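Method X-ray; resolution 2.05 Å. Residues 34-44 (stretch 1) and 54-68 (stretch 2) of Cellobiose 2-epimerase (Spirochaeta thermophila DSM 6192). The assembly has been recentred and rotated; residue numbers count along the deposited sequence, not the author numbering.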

ATOM      1  N   GLN A  34      -2.856   0.020  20.923  1.00 21.12           N
ATOM      2  CA  GLN A  34      -3.549  -1.251  21.011  1.00 29.18           C
ATOM      3  C   GLN A  34      -4.641  -1.181  22.083  1.00 25.59           C
ATOM      4  O   GLN A  34      -4.436  -0.622  23.165  1.00 24.77           O
ATOM      5  CB  GLN A  34      -2.547  -2.360  21.333  1.00 26.78           C
ATOM      6  CG  GLN A  34      -1.270  -2.300  20.484  1.00 23.09           C
ATOM      7  CD  GLN A  34      -0.328  -3.445  20.766  1.00 25.73           C
ATOM      8  OE1 GLN A  34      -0.627  -4.607  20.461  1.00 25.95           O
ATOM      9  NE2 GLN A  34       0.822  -3.130  21.352  1.00 30.35           N
ATOM     10  N   ASP A  35      -5.799  -1.754  21.769  1.00 31.84           N
ATOM     11  CA  ASP A  35      -6.968  -1.846  22.640  1.00 28.80           C
ATOM     12  C   ASP A  35      -6.798  -2.968  23.662  1.00 21.23           C
ATOM     13  O   ASP A  35      -6.824  -4.149  23.296  1.00 24.99           O
ATOM     14  CB  ASP A  35      -8.219  -2.099  21.785  1.00 28.62           C
ATOM     15  CG  ASP A  35      -9.515  -1.853  22.532  1.00 35.03           C
ATOM     16  OD1 ASP A  35      -9.616  -2.205  23.731  1.00 37.15           O
ATOM     17  OD2 ASP A  35     -10.457  -1.338  21.889  1.00 34.60           O
ATOM     18  N   PRO A  36      -6.644  -2.643  24.951  1.00 23.41           N
ATOM     19  CA  PRO A  36      -6.445  -3.690  25.970  1.00 24.50           C
ATOM     20  C   PRO A  36      -7.728  -4.365  26.450  1.00 25.36           C
ATOM     21  O   PRO A  36      -7.643  -5.340  27.205  1.00 25.47           O
ATOM     22  CB  PRO A  36      -5.773  -2.935  27.108  1.00 28.50           C
ATOM     23  CG  PRO A  36      -6.395  -1.541  27.018  1.00 29.11           C
ATOM     24  CD  PRO A  36      -6.639  -1.291  25.536  1.00 24.30           C
ATOM     25  N   ILE A  37      -8.894  -3.888  26.039  1.00 21.47           N
ATOM     26  CA  ILE A  37     -10.149  -4.530  26.404  1.00 28.07           C
ATOM     27  C   ILE A  37     -10.605  -5.484  25.317  1.00 32.72           C
ATOM     28  O   ILE A  37     -10.852  -6.663  25.574  1.00 26.68           O
ATOM     29  CB  ILE A  37     -11.223  -3.463  26.694  1.00 28.18           C
ATOM     30  CG1 ILE A  37     -10.752  -2.542  27.812  1.00 30.48           C
ATOM     31  CG2 ILE A  37     -12.598  -4.135  27.016  1.00 23.13           C
ATOM     32  CD1 ILE A  37     -11.647  -1.367  28.020  1.00 43.34           C
ATOM     33  N   HIS A  38     -10.666  -4.992  24.084  1.00 27.76           N
ATOM     34  CA  HIS A  38     -11.206  -5.740  22.968  1.00 24.18           C
ATOM     35  C   HIS A  38     -10.140  -6.371  22.090  1.00 24.31           C
ATOM     36  O   HIS A  38     -10.459  -7.288  21.337  1.00 24.02           O
ATOM     37  CB  HIS A  38     -12.069  -4.806  22.116  1.00 23.53           C
ATOM     38  CG  HIS A  38     -13.181  -4.160  22.878  1.00 30.46           C
ATOM     39  ND1 HIS A  38     -14.181  -4.878  23.506  1.00 21.51           N
ATOM     40  CD2 HIS A  38     -13.349  -2.866  23.260  1.00 24.42           C
ATOM     41  CE1 HIS A  38     -14.982  -4.040  24.142  1.00 28.13           C
ATOM     42  NE2 HIS A  38     -14.488  -2.816  24.024  1.00 24.66           N
ATOM     43  N   GLY A  39      -8.886  -5.909  22.159  1.00 29.92           N
ATOM     44  CA  GLY A  39      -7.873  -6.383  21.238  1.00 22.61           C
ATOM     45  C   GLY A  39      -7.847  -5.586  19.951  1.00 23.71           C
ATOM     46  O   GLY A  39      -8.680  -4.710  19.695  1.00 27.75           O
ATOM     47  N   GLY A  40      -6.868  -5.913  19.108  1.00 30.97           N
ATOM     48  CA  GLY A  40      -6.662  -5.064  17.943  1.00 34.81           C
ATOM     49  C   GLY A  40      -6.174  -3.672  18.368  1.00 29.78           C
ATOM     50  O   GLY A  40      -5.721  -3.452  19.490  1.00 22.91           O
ATOM     51  N   PHE A  41      -6.311  -2.726  17.443  1.00 24.08           N
ATOM     52  CA  PHE A  41      -5.885  -1.347  17.609  1.00 28.87           C
ATOM     53  C   PHE A  41      -7.081  -0.408  17.484  1.00 37.82           C
ATOM     54  O   PHE A  41      -8.066  -0.722  16.798  1.00 28.70           O
ATOM     55  CB  PHE A  41      -4.835  -0.942  16.553  1.00 34.48           C
ATOM     56  CG  PHE A  41      -3.513  -1.658  16.683  1.00 33.90           C
ATOM     57  CD1 PHE A  41      -3.432  -3.034  16.556  1.00 28.97           C
ATOM     58  CD2 PHE A  41      -2.346  -0.935  16.950  1.00 27.97           C
ATOM     59  CE1 PHE A  41      -2.219  -3.686  16.676  1.00 24.71           C
ATOM     60  CE2 PHE A  41      -1.133  -1.582  17.077  1.00 21.84           C
ATOM     61  CZ  PHE A  41      -1.068  -2.960  16.935  1.00 28.12           C
ATOM     62  N   TYR A  42      -6.986   0.759  18.138  1.00 21.15           N
ATOM     63  CA  TYR A  42      -8.106   1.698  18.146  1.00 26.55           C
ATOM     64  C   TYR A  42      -8.463   2.106  16.725  1.00 30.92           C
ATOM     65  O   TYR A  42      -7.612   2.157  15.831  1.00 21.17           O
ATOM     66  CB  TYR A  42      -7.801   2.944  19.003  1.00 23.88           C
ATOM     67  CG  TYR A  42      -7.623   2.609  20.467  1.00 24.24           C
ATOM     68  CD1 TYR A  42      -8.672   2.075  21.199  1.00 31.98           C
ATOM     69  CD2 TYR A  42      -6.387   2.779  21.105  1.00 25.77           C
ATOM     70  CE1 TYR A  42      -8.517   1.736  22.537  1.00 29.81           C
ATOM     71  CE2 TYR A  42      -6.223   2.446  22.441  1.00 33.14           C
ATOM     72  CZ  TYR A  42      -7.302   1.924  23.151  1.00 32.29           C
ATOM     73  OH  TYR A  42      -7.175   1.585  24.469  1.00 36.80           O
ATOM     74  N   GLY A  43      -9.759   2.354  16.521  1.00 31.03           N
ATOM     75  CA  GLY A  43     -10.307   2.533  15.190  1.00 29.22           C
ATOM     76  C   GLY A  43     -10.168   3.920  14.619  1.00 31.97           C
ATOM     77  O   GLY A  43     -10.207   4.065  13.394  1.00 31.68           O
ATOM     78  N   SER A  44     -10.013   4.937  15.472  1.00 27.13           N
ATOM     79  CA  SER A  44      -9.840   6.313  15.020  1.00 37.89           C
ATOM     80  C   SER A  44      -8.997   7.098  16.018  1.00 35.59           C
ATOM     81  O   SER A  44      -9.262   7.040  17.223  1.00 37.68           O
ATOM     82  CB  SER A  44     -11.194   7.000  14.831  1.00 37.73           C
ATOM     83  OG  SER A  44     -11.016   8.266  14.230  1.00 43.55           O
ATOM     84  N   PRO A  54     -15.336   2.318  15.120  1.00 28.29           N
ATOM     85  CA  PRO A  54     -15.193   0.997  14.498  1.00 33.71           C
ATOM     86  C   PRO A  54     -13.779   0.790  13.957  1.00 35.29           C
ATOM     87  O   PRO A  54     -13.070   1.742  13.613  1.00 36.01           O
ATOM     88  CB  PRO A  54     -16.225   1.020  13.362  1.00 25.69           C
ATOM     89  CG  PRO A  54     -17.098   2.198  13.628  1.00 21.68           C
ATOM     90  CD  PRO A  54     -16.229   3.195  14.351  1.00 24.59           C
ATOM     91  N   LYS A  55     -13.397  -0.487  13.880  1.00 21.16           N
ATOM     92  CA  LYS A  55     -12.087  -0.940  13.437  1.00 25.62           C
ATOM     93  C   LYS A  55     -12.186  -1.566  12.049  1.00 37.33           C
ATOM     94  O   LYS A  55     -12.985  -2.485  11.822  1.00 35.57           O
ATOM     95  CB  LYS A  55     -11.494  -1.911  14.452  1.00 20.94           C
ATOM     96  CG  LYS A  55     -11.724  -1.434  15.880  1.00 27.60           C
ATOM     97  CD  LYS A  55     -11.298  -2.461  16.914  1.00 28.69           C
ATOM     98  CE  LYS A  55     -11.077  -1.816  18.268  1.00 24.89           C
ATOM     99  NZ  LYS A  55     -11.000  -2.822  19.358  1.00 26.42           N
ATOM    100  N   GLY A  56     -11.382  -1.040  11.122  1.00 30.88           N
ATOM    101  CA  GLY A  56     -11.459  -1.454   9.746  1.00 27.71           C
ATOM    102  C   GLY A  56     -10.624  -2.686   9.461  1.00 31.56           C
ATOM    103  O   GLY A  56      -9.634  -2.967  10.138  1.00 35.68           O
ATOM    104  N   LEU A  57     -11.049  -3.414   8.429  1.00 26.05           N
ATOM    105  CA  LEU A  57     -10.284  -4.550   7.940  1.00 34.83           C
ATOM    106  C   LEU A  57      -8.911  -4.112   7.438  1.00 29.29           C
ATOM    107  O   LEU A  57      -7.892  -4.686   7.830  1.00 26.88           O
ATOM    108  CB  LEU A  57     -11.068  -5.248   6.828  1.00 20.37           C
ATOM    109  CG  LEU A  57     -10.296  -6.300   6.051  1.00 22.11           C
ATOM    110  CD1 LEU A  57      -9.691  -7.365   6.986  1.00 20.17           C
ATOM    111  CD2 LEU A  57     -11.215  -6.916   4.976  1.00 20.24           C
ATOM    112  N   VAL A  58      -8.884  -3.116   6.541  1.00 24.53           N
ATOM    113  CA  VAL A  58      -7.632  -2.583   5.986  1.00 30.87           C
ATOM    114  C   VAL A  58      -6.678  -2.158   7.097  1.00 28.56           C
ATOM    115  O   VAL A  58      -5.518  -2.571   7.132  1.00 24.03           O
ATOM    116  CB  VAL A  58      -7.922  -1.401   5.042  1.00 22.53           C
ATOM    117  CG1 VAL A  58      -6.631  -0.913   4.380  1.00 23.81           C
ATOM    118  CG2 VAL A  58      -8.968  -1.767   4.004  1.00 24.52           C
ATOM    119  N   MET A  59      -7.156  -1.311   8.015  1.00 26.22           N
ATOM    120  CA  MET A  59      -6.281  -0.775   9.055  1.00 30.71           C
ATOM    121  C   MET A  59      -5.713  -1.888   9.931  1.00 25.26           C
ATOM    122  O   MET A  59      -4.514  -1.901  10.237  1.00 27.90           O
ATOM    123  CB  MET A  59      -7.046   0.249   9.893  1.00 40.24           C
ATOM    124  CG  MET A  59      -6.290   0.825  11.069  1.00 56.35           C
ATOM    125  SD  MET A  59      -7.389   0.966  12.502  1.00 69.20           S
ATOM    126  CE  MET A  59      -7.617  -0.769  12.869  1.00 58.47           C
ATOM    127  N   THR A  60      -6.552  -2.849  10.313  1.00 25.97           N
ATOM    128  CA  THR A  60      -6.092  -3.948  11.156  1.00 26.43           C
ATOM    129  C   THR A  60      -5.074  -4.818  10.429  1.00 24.06           C
ATOM    130  O   THR A  60      -4.090  -5.265  11.029  1.00 27.57           O
ATOM    131  CB  THR A  60      -7.295  -4.780  11.598  1.00 27.97           C
ATOM    132  OG1 THR A  60      -8.187  -3.940  12.347  1.00 23.98           O
ATOM    133  CG2 THR A  60      -6.858  -5.987  12.451  1.00 22.82           C
ATOM    134  N   ALA A  61      -5.304  -5.087   9.140  1.00 22.67           N
ATOM    135  CA  ALA A  61      -4.355  -5.886   8.369  1.00 27.21           C
ATOM    136  C   ALA A  61      -3.056  -5.121   8.118  1.00 22.93           C
ATOM    137  O   ALA A  61      -1.969  -5.712   8.123  1.00 24.56           O
ATOM    138  CB  ALA A  61      -4.989  -6.319   7.050  1.00 20.69           C
ATOM    139  N   ARG A  62      -3.147  -3.808   7.903  1.00 25.92           N
ATOM    140  CA  ARG A  62      -1.937  -2.994   7.762  1.00 25.66           C
ATOM    141  C   ARG A  62      -1.075  -3.056   9.020  1.00 28.62           C
ATOM    142  O   ARG A  62       0.150  -3.209   8.929  1.00 27.28           O
ATOM    143  CB  ARG A  62      -2.311  -1.555   7.418  1.00 20.25           C
ATOM    144  CG  ARG A  62      -2.746  -1.414   5.959  1.00 20.23           C
ATOM    145  CD  ARG A  62      -3.124  -0.002   5.593  1.00 28.87           C
ATOM    146  NE  ARG A  62      -3.519   0.112   4.188  1.00 33.60           N
ATOM    147  CZ  ARG A  62      -3.886   1.257   3.609  1.00 37.70           C
ATOM    148  NH1 ARG A  62      -3.882   2.390   4.303  1.00 30.40           N
ATOM    149  NH2 ARG A  62      -4.223   1.280   2.328  1.00 43.91           N
ATOM    150  N   HIS A  63      -1.697  -2.979  10.205  1.00 20.21           N
ATOM    151  CA  HIS A  63      -0.927  -3.103  11.439  1.00 20.90           C
ATOM    152  C   HIS A  63      -0.331  -4.495  11.585  1.00 25.10           C
ATOM    153  O   HIS A  63       0.813  -4.640  12.038  1.00 23.75           O
ATOM    154  CB  HIS A  63      -1.792  -2.757  12.649  1.00 20.34           C
ATOM    155  CG  HIS A  63      -2.117  -1.297  12.755  1.00 29.73           C
ATOM    156  ND1 HIS A  63      -1.187  -0.306  12.512  1.00 31.24           N
ATOM    157  CD2 HIS A  63      -3.279  -0.662  13.041  1.00 24.17           C
ATOM    158  CE1 HIS A  63      -1.760   0.879  12.665  1.00 24.19           C
ATOM    159  NE2 HIS A  63      -3.026   0.689  12.997  1.00 28.00           N
ATOM    160  N   LEU A  64      -1.088  -5.535  11.207  1.00 22.29           N
ATOM    161  CA  LEU A  64      -0.514  -6.878  11.188  1.00 22.05           C
ATOM    162  C   LEU A  64       0.713  -6.942  10.279  1.00 25.48           C
ATOM    163  O   LEU A  64       1.755  -7.486  10.665  1.00 24.11           O
ATOM    164  CB  LEU A  64      -1.551  -7.909  10.742  1.00 19.91           C
ATOM    165  CG  LEU A  64      -0.934  -9.329  10.731  1.00 23.04           C
ATOM    166  CD1 LEU A  64      -0.298  -9.658  12.086  1.00 19.84           C
ATOM    167  CD2 LEU A  64      -1.910 -10.458  10.304  1.00 25.08           C
ATOM    168  N   TRP A  65       0.596  -6.417   9.053  1.00 22.73           N
ATOM    169  CA  TRP A  65       1.732  -6.438   8.137  1.00 27.73           C
ATOM    170  C   TRP A  65       2.892  -5.639   8.718  1.00 29.53           C
ATOM    171  O   TRP A  65       4.028  -6.118   8.754  1.00 30.55           O
ATOM    172  CB  TRP A  65       1.336  -5.901   6.754  1.00 23.05           C
ATOM    173  CG  TRP A  65       2.478  -5.949   5.723  1.00 28.01           C
ATOM    174  CD1 TRP A  65       2.742  -6.958   4.831  1.00 28.78           C
ATOM    175  CD2 TRP A  65       3.480  -4.939   5.490  1.00 22.83           C
ATOM    176  NE1 TRP A  65       3.837  -6.639   4.066  1.00 30.46           N
ATOM    177  CE2 TRP A  65       4.306  -5.405   4.446  1.00 25.00           C
ATOM    178  CE3 TRP A  65       3.742  -3.682   6.050  1.00 19.94           C
ATOM    179  CZ2 TRP A  65       5.396  -4.671   3.970  1.00 19.83           C
ATOM    180  CZ3 TRP A  65       4.836  -2.950   5.567  1.00 27.63           C
ATOM    181  CH2 TRP A  65       5.634  -3.446   4.535  1.00 19.92           C
ATOM    182  N   THR A  66       2.608  -4.447   9.244  1.00 29.19           N
ATOM    183  CA  THR A  66       3.685  -3.590   9.732  1.00 29.23           C
ATOM    184  C   THR A  66       4.491  -4.276  10.833  1.00 30.38           C
ATOM    185  O   THR A  66       5.724  -4.329  10.764  1.00 23.49           O
ATOM    186  CB  THR A  66       3.115  -2.256  10.215  1.00 29.09           C
ATOM    187  OG1 THR A  66       2.749  -1.456   9.082  1.00 23.81           O
ATOM    188  CG2 THR A  66       4.141  -1.493  11.064  1.00 27.33           C
ATOM    189  N   PHE A  67       3.819  -4.855  11.831  1.00 24.26           N
ATOM    190  CA  PHE A  67       4.551  -5.403  12.967  1.00 20.06           C
ATOM    191  C   PHE A  67       5.195  -6.751  12.675  1.00 30.15           C
ATOM    192  O   PHE A  67       6.172  -7.117  13.349  1.00 30.00           O
ATOM    193  CB  PHE A  67       3.637  -5.497  14.194  1.00 20.12           C
ATOM    194  CG  PHE A  67       3.407  -4.154  14.838  1.00 24.56           C
ATOM    195  CD1 PHE A  67       4.382  -3.585  15.633  1.00 26.70           C
ATOM    196  CD2 PHE A  67       2.256  -3.442  14.590  1.00 31.13           C
ATOM    197  CE1 PHE A  67       4.191  -2.343  16.205  1.00 35.52           C
ATOM    198  CE2 PHE A  67       2.049  -2.205  15.163  1.00 28.14           C
ATOM    199  CZ  PHE A  67       3.010  -1.650  15.962  1.00 29.17           C
ATOM    200  N   SER A  68       4.670  -7.494  11.705  1.00 24.43           N
ATOM    201  CA  SER A  68       5.384  -8.664  11.202  1.00 24.89           C
ATOM    202  C   SER A  68       6.736  -8.268  10.599  1.00 22.93           C
ATOM    203  O   SER A  68       7.775  -8.855  10.921  1.00 25.33           O
ATOM    204  CB  SER A  68       4.519  -9.364  10.166  1.00 22.09           C
ATOM    205  OG  SER A  68       3.338  -9.883  10.757  1.00 21.88           O
TER
HETATM  206  O   HOH W   1      -7.974  -3.072  15.263  1.00 23.25           O
HETATM  207  O   HOH W   2      -5.096   2.370  14.785  1.00 29.99           O
HETATM  208  O   HOH W   3     -13.399   4.198  12.585  1.00 25.35           O
HETATM  209  O   HOH W   4     -10.412   1.511  11.767  1.00 27.69           O

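How does Lys55 reach the loop when its CA-to-CB bond points sideways? After chi1 in the m well, its remaining torsions are all t, and this extended chain carries Lys55 NZ to two oxygens of the loop. Lys55 NZ donates to Asp35 OD2 at 3.0 Å, completing a salt bridge, and to Gly39 O, also at 3.0 Å.

What holds the Asp35 carboxylate in place? With chi1 at t, Asp35 OD1 accepts hydrogen bonds from Ile37 N (2.9 Å) and His38 N (3.0 Å), leaving OD2 for the lysine. One side chain thus braces its own turn and pairs with Lys55 of the other stretch.

How does Phe41 meet the helix? Its m rotamer (chi1 -67°) lays the ring along residues one turn apart, His63 and Phe67, both with chi1 also m. The His63 ring forms an offset stack with it, planes at 24°, and His63 CB sits over the Phe41 face, 4.2 Å from the centroid. The Phe67 ring is slid aside, so overlap is slight, yet Phe41 CZ still touches Phe67 CE2 at 3.7 Å.

Why is there room at Gly43? It has no side chain, and Gly43 CA approaches Pro54 O to 3.3 Å in a CA-H...O contact; a CB there would lie 2.1 Å from that oxygen, a clash.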